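Response regulator receiver protein (Sinorhizobium medicae, PDB 2RDM) is of unknown function but is probably a CheY-like response regulator receiver that signals through phosphorylation of an aspartate. Local coordinates at residues Ala49-Val54 and Pro78-Val83; Val69-Arg74 and Asn96-Ser101. The protein carries 1 engineered substitution. All blocks are in the same frame, centred on the assembly; numbering follows the deposited sequence.

Both contacts lie within one CheY-like receiver domain, their centres about 10 Å apart, and their segments alternate along the chain: 49-54, 69-74, 78-83, 96-101. Contact 1 pairs the starts of strands 53-57 and 82-86, neighbours in the parallel five-stranded sheet of order 2-1-3-4-5. Contact 2 ties helix 66-76, which connects those two strands, to the loop between helix 93-96 and strand 102-105. The contacts meet directly: Arg-74 NE lies 2.8 Å from Met-80 O, a probable hydrogen bond, and Ala-70 CB packs on Ile-82 CG2. One helix thus covers the paired strands and also holds the next loop, on a face that meets a second subunit.

Contact 1. Residues Ala49-Val54 and Pro78-Val83; sequences AAIDGV and PNMPIV
The beta-alpha-beta unit of strand 53-57, helix 66-76 and strand 82-86 brings its two parallel strands together at Val-54 and Ile-82. Two backbone hydrogen bonds set the register: Val-54 N donates to Pro-81 O at 3.0 Å, and Val-83 N to Val-54 O at 2.9 Å. The second is nearly straight, with 175° at the hydrogen, against 147° for the first. Val-54 O also receives a CA-H...O contact from Ile-82, so one carbonyl meets two consecutive residues.

Val-54 and Ile-82 place their side chains on the same side of the sheet, where Ile-82 CD1 reaches Val-54 CB at 3.8 Å. In this doubly wound receiver fold that side is covered by helix 66-76, whose Ala-73 touches both residues; Val-83 packs instead on helix 110-122.

Ahead of the strands, Met-80, present as selenomethionine, packs against both Val-54 and the backbone of Ile-51 and Asp-52. With CG anti to its backbone N (chi1 -173°), that CG meets Val-54 CG2, the two side chains crossing at about a right angle. The chain then bends at both later torsions, and Met-80 SE lies 3.4 Å from Ile-51 O. Pro-81 CD is 3.2 Å from Asp-52 O, with Pro-81 CG next to it.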
loop_
_atom_site.group_PDB
_atom_site.type_symbol
_atom_site.label_atom_id
_atom_site.label_comp_id
_atom_site.label_asym_id
_atom_site.label_seq_id
_atom_site.Cartn_x
_atom_site.Cartn_y
_atom_site.Cartn_z
ATOM N N ALA A 49 22.145 17.871 -14.560
ATOM C CA ALA A 49 21.203 18.830 -13.988
ATOM C C ALA A 49 20.390 18.199 -12.852
ATOM O O ALA A 49 20.075 17.004 -12.893
ATOM C CB ALA A 49 20.280 19.378 -15.066
ATOM N N ALA A 50 20.094 18.997 -11.827
ATOM C CA ALA A 50 19.306 18.537 -10.684
ATOM C C ALA A 50 17.865 18.349 -11.130
ATOM O O ALA A 50 17.148 19.324 -11.347
ATOM C CB ALA A 50 19.380 19.535 -9.535
ATOM N N ILE A 51 17.467 17.090 -11.297
ATOM C CA ILE A 51 16.097 16.741 -11.680
ATOM C C ILE A 51 15.456 15.881 -10.594
ATOM O O ILE A 51 15.955 14.792 -10.283
ATOM C CB ILE A 51 16.059 15.985 -13.033
ATOM C CG1 ILE A 51 16.766 16.779 -14.150
ATOM C CG2 ILE A 51 14.614 15.598 -13.408
ATOM C CD1 ILE A 51 15.931 17.875 -14.817
ATOM N N ASP A 52 14.346 16.359 -10.035
ATOM C CA ASP A 52 13.705 15.682 -8.919
ATOM C C ASP A 52 12.516 14.813 -9.308
ATOM O O ASP A 52 12.082 13.982 -8.524
ATOM C CB ASP A 52 13.284 16.707 -7.880
ATOM C CG ASP A 52 14.455 17.542 -7.386
ATOM O OD1 ASP A 52 15.392 16.966 -6.797
ATOM O OD2 ASP A 52 14.432 18.771 -7.608
ATOM N N GLY A 53 11.990 14.990 -10.511
ATOM C CA GLY A 53 10.876 14.162 -10.940
ATOM C C GLY A 53 10.701 14.368 -12.418
ATOM O O GLY A 53 11.200 15.353 -12.973
ATOM N N VAL A 54 9.994 13.454 -13.065
ATOM C CA VAL A 54 9.900 13.496 -14.508
ATOM C C VAL A 54 8.437 13.292 -14.899
ATOM O O VAL A 54 7.824 12.322 -14.472
ATOM C CB VAL A 54 10.798 12.407 -15.177
ATOM C CG1 VAL A 54 10.574 12.369 -16.686
ATOM C CG2 VAL A 54 12.292 12.639 -14.857
ATOM N N PRO A 78 17.357 5.632 -9.249
ATOM C CA PRO A 78 16.450 4.487 -9.117
ATOM C C PRO A 78 15.129 4.821 -8.426
ATOM O O PRO A 78 14.152 4.103 -8.597
ATOM C CB PRO A 78 17.266 3.485 -8.287
ATOM C CG PRO A 78 18.289 4.322 -7.565
ATOM C CD PRO A 78 18.637 5.393 -8.550
ATOM N N ASN A 79 15.104 5.908 -7.665
ATOM C CA ASN A 79 13.896 6.346 -6.962
ATOM C C ASN A 79 13.110 7.466 -7.646
ATOM O O ASN A 79 12.121 7.949 -7.087
ATOM C CB ASN A 79 14.277 6.768 -5.543
ATOM C CG ASN A 79 14.910 5.637 -4.761
ATOM O OD1 ASN A 79 16.009 5.775 -4.228
ATOM N ND2 ASN A 79 14.229 4.501 -4.710
HETATM N N MSE A 80 13.532 7.854 -8.854
HETATM C CA MSE A 80 12.982 9.022 -9.542
HETATM C C MSE A 80 11.472 8.882 -9.698
HETATM O O MSE A 80 11.022 7.864 -10.206
HETATM C CB MSE A 80 13.577 9.166 -10.947
HETATM C CG MSE A 80 13.146 10.462 -11.631
HETATM SE SE MSE A 80 14.133 12.036 -10.879
HETATM C CE MSE A 80 15.642 11.920 -12.106
ATOM N N PRO A 81 10.703 9.867 -9.207
ATOM C CA PRO A 81 9.282 9.985 -9.503
ATOM C C PRO A 81 9.023 10.046 -11.015
ATOM O O PRO A 81 9.628 10.848 -11.718
ATOM C CB PRO A 81 8.907 11.309 -8.848
ATOM C CG PRO A 81 9.838 11.379 -7.659
ATOM C CD PRO A 81 11.138 10.887 -8.231
ATOM N N ILE A 82 8.145 9.184 -11.501
ATOM C CA ILE A 82 7.882 9.131 -12.938
ATOM C C ILE A 82 6.371 9.192 -13.123
ATOM O O ILE A 82 5.660 8.349 -12.577
ATOM C CB ILE A 82 8.422 7.830 -13.573
ATOM C CG1 ILE A 82 9.946 7.716 -13.428
ATOM C CG2 ILE A 82 7.969 7.698 -15.045
ATOM C CD1 ILE A 82 10.755 8.693 -14.253
ATOM N N VAL A 83 5.899 10.218 -13.831
ATOM C CA VAL A 83 4.498 10.316 -14.241
ATOM C C VAL A 83 4.460 10.350 -15.760
ATOM O O VAL A 83 5.024 11.258 -16.377
ATOM C CB VAL A 83 3.797 11.584 -13.698
ATOM C CG1 VAL A 83 2.328 11.641 -14.153
ATOM C CG2 VAL A 83 3.853 11.641 -12.150
#

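Contact 2. Residues Val69-Arg74 and Asn96-Ser101; sequences VARVAR and NGVPDS
Pro-99 O is gripped by both terminal nitrogens of Arg-74, NH1 at 2.8 Å and NH2 at 2.9 Å. The guanidinium meets it end-on, with the oxygen only 2° out of its plane; the NH2 bond runs nearly along the carbonyl axis, at 164°. Arg-74 bends at chi2 (-77°), which places CD, and its NE is held separately, which probably limits rotation of the flat group. Val-98 CG2 lies over one guanidinium face, 3.6 Å from Arg-74 NH1 and offset toward the rim, the two side chains meeting tip to tip. Water 3 bridges Asp-100 O to Arg-74 NH2, weakly on the arginine side.

This joins helix 66-76 of the receiver fold to the loop leading into strand 102-105, which makes a type II beta turn from Val-98 to Ser-101. Ser-101 OG donates to Val-98 O at 2.8 Å, beside the weak Ser-101 N to Val-98 O backbone bond.

One helical turn earlier, Ala-70 CB touches Val-98 CG1 at 4.3 Å. Arg-71 slides past Val-98 in the opposite direction, extended from CG to NE, its NH2 3.0 Å from Asn-96 O. Two waters in the Arg-71 guanidinium plane link it to the end of helix 93-96 and the loop after it: water 1 joins NH1 to Gly-97 O, water 2 NH2 to Asn-96 OD1. Asn-96 ND2 bonds Glu-92 O. Arg-71 NH1 and Arg-74 NH1 also bond Ser-95 O and Ala-94 O, respectively, of the second subunit.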
loop_
_atom_site.group_PDB
_atom_site.type_symbol
_atom_site.label_atom_id
_atom_site.label_comp_id
_atom_site.label_asym_id
_atom_site.label_seq_id
_atom_site.Cartn_x
_atom_site.Cartn_y
_atom_site.Cartn_z
ATOM N N VAL A 69 12.526 7.390 -21.982
ATOM C CA VAL A 69 12.873 8.543 -21.125
ATOM C C VAL A 69 12.896 8.109 -19.661
ATOM O O VAL A 69 13.849 8.407 -18.928
ATOM C CB VAL A 69 11.884 9.745 -21.286
ATOM C CG1 VAL A 69 12.221 10.865 -20.280
ATOM C CG2 VAL A 69 11.951 10.305 -22.694
ATOM N N ALA A 70 11.855 7.383 -19.255
ATOM C CA ALA A 70 11.737 6.936 -17.860
ATOM C C ALA A 70 12.850 5.962 -17.446
ATOM O O ALA A 70 13.342 6.017 -16.312
ATOM C CB ALA A 70 10.356 6.336 -17.622
ATOM N N ARG A 71 13.253 5.085 -18.364
ATOM C CA ARG A 71 14.335 4.131 -18.111
ATOM C C ARG A 71 15.633 4.863 -17.850
ATOM O O ARG A 71 16.335 4.542 -16.892
ATOM C CB ARG A 71 14.501 3.147 -19.267
ATOM C CG ARG A 71 13.272 2.310 -19.480
ATOM C CD ARG A 71 13.531 1.002 -20.221
ATOM N NE ARG A 71 12.287 0.574 -20.858
ATOM C CZ ARG A 71 11.276 -0.001 -20.212
ATOM N NH1 ARG A 71 11.367 -0.253 -18.897
ATOM N NH2 ARG A 71 10.176 -0.327 -20.881
ATOM N N VAL A 72 15.926 5.863 -18.685
ATOM C CA VAL A 72 17.127 6.697 -18.495
ATOM C C VAL A 72 17.084 7.421 -17.144
ATOM O O VAL A 72 18.064 7.392 -16.380
ATOM C CB VAL A 72 17.319 7.695 -19.652
ATOM C CG1 VAL A 72 18.489 8.614 -19.376
ATOM C CG2 VAL A 72 17.554 6.939 -20.955
ATOM N N ALA A 73 15.936 8.023 -16.832
ATOM C CA ALA A 73 15.751 8.696 -15.528
ATOM C C ALA A 73 16.036 7.756 -14.364
ATOM O O ALA A 73 16.720 8.133 -13.397
ATOM C CB ALA A 73 14.335 9.309 -15.415
ATOM N N ARG A 74 15.563 6.516 -14.474
ATOM C CA ARG A 74 15.751 5.528 -13.401
ATOM C C ARG A 74 17.159 4.935 -13.312
ATOM O O ARG A 74 17.584 4.501 -12.240
ATOM C CB ARG A 74 14.686 4.440 -13.490
ATOM C CG ARG A 74 13.294 4.926 -13.072
ATOM C CD ARG A 74 13.183 5.014 -11.556
ATOM N NE ARG A 74 11.850 5.392 -11.099
ATOM C CZ ARG A 74 10.841 4.541 -10.893
ATOM N NH1 ARG A 74 10.981 3.237 -11.105
ATOM N NH2 ARG A 74 9.683 4.996 -10.463
ATOM N N ASN A 96 5.283 -1.653 -20.225
ATOM C CA ASN A 96 6.390 -0.737 -20.523
ATOM C C ASN A 96 6.758 0.255 -19.417
ATOM O O ASN A 96 7.868 0.787 -19.416
ATOM C CB ASN A 96 6.118 0.042 -21.805
ATOM C CG ASN A 96 6.015 -0.846 -23.020
ATOM O OD1 ASN A 96 7.014 -1.371 -23.501
ATOM N ND2 ASN A 96 4.804 -1.015 -23.524
ATOM N N GLY A 97 5.822 0.524 -18.509
ATOM C CA GLY A 97 6.060 1.476 -17.413
ATOM C C GLY A 97 7.063 0.917 -16.431
ATOM O O GLY A 97 7.219 -0.292 -16.324
ATOM N N VAL A 98 7.763 1.806 -15.720
ATOM C CA VAL A 98 8.716 1.391 -14.702
ATOM C C VAL A 98 7.995 1.180 -13.362
ATOM O O VAL A 98 6.911 1.716 -13.145
ATOM C CB VAL A 98 9.883 2.429 -14.536
ATOM C CG1 VAL A 98 10.765 2.458 -15.777
ATOM C CG2 VAL A 98 9.363 3.828 -14.216
ATOM N N PRO A 99 8.586 0.400 -12.447
ATOM C CA PRO A 99 7.851 0.196 -11.201
ATOM C C PRO A 99 7.579 1.495 -10.450
ATOM O O PRO A 99 8.398 2.413 -10.506
ATOM C CB PRO A 99 8.804 -0.670 -10.396
ATOM C CG PRO A 99 9.625 -1.370 -11.422
ATOM C CD PRO A 99 9.857 -0.345 -12.451
ATOM N N ASP A 100 6.433 1.549 -9.769
ATOM C CA ASP A 100 5.999 2.681 -8.937
ATOM C C ASP A 100 5.768 4.002 -9.669
ATOM O O ASP A 100 5.764 5.066 -9.050
ATOM C CB ASP A 100 6.943 2.900 -7.735
ATOM C CG ASP A 100 7.091 1.668 -6.890
ATOM O OD1 ASP A 100 6.056 1.116 -6.466
ATOM O OD2 ASP A 100 8.239 1.251 -6.655
ATOM N N SER A 101 5.575 3.931 -10.982
ATOM C CA SER A 101 5.235 5.102 -11.756
ATOM C C SER A 101 3.720 5.258 -11.754
ATOM O O SER A 101 3.001 4.342 -11.328
ATOM C CB SER A 101 5.764 4.948 -13.173
ATOM O OG SER A 101 5.169 3.795 -13.788
HETATM O O HOH W 1 9.514 -1.466 -17.527
HETATM O O HOH W 2 9.500 0.064 -23.526
HETATM O O HOH W 3 7.761 6.945 -9.432
#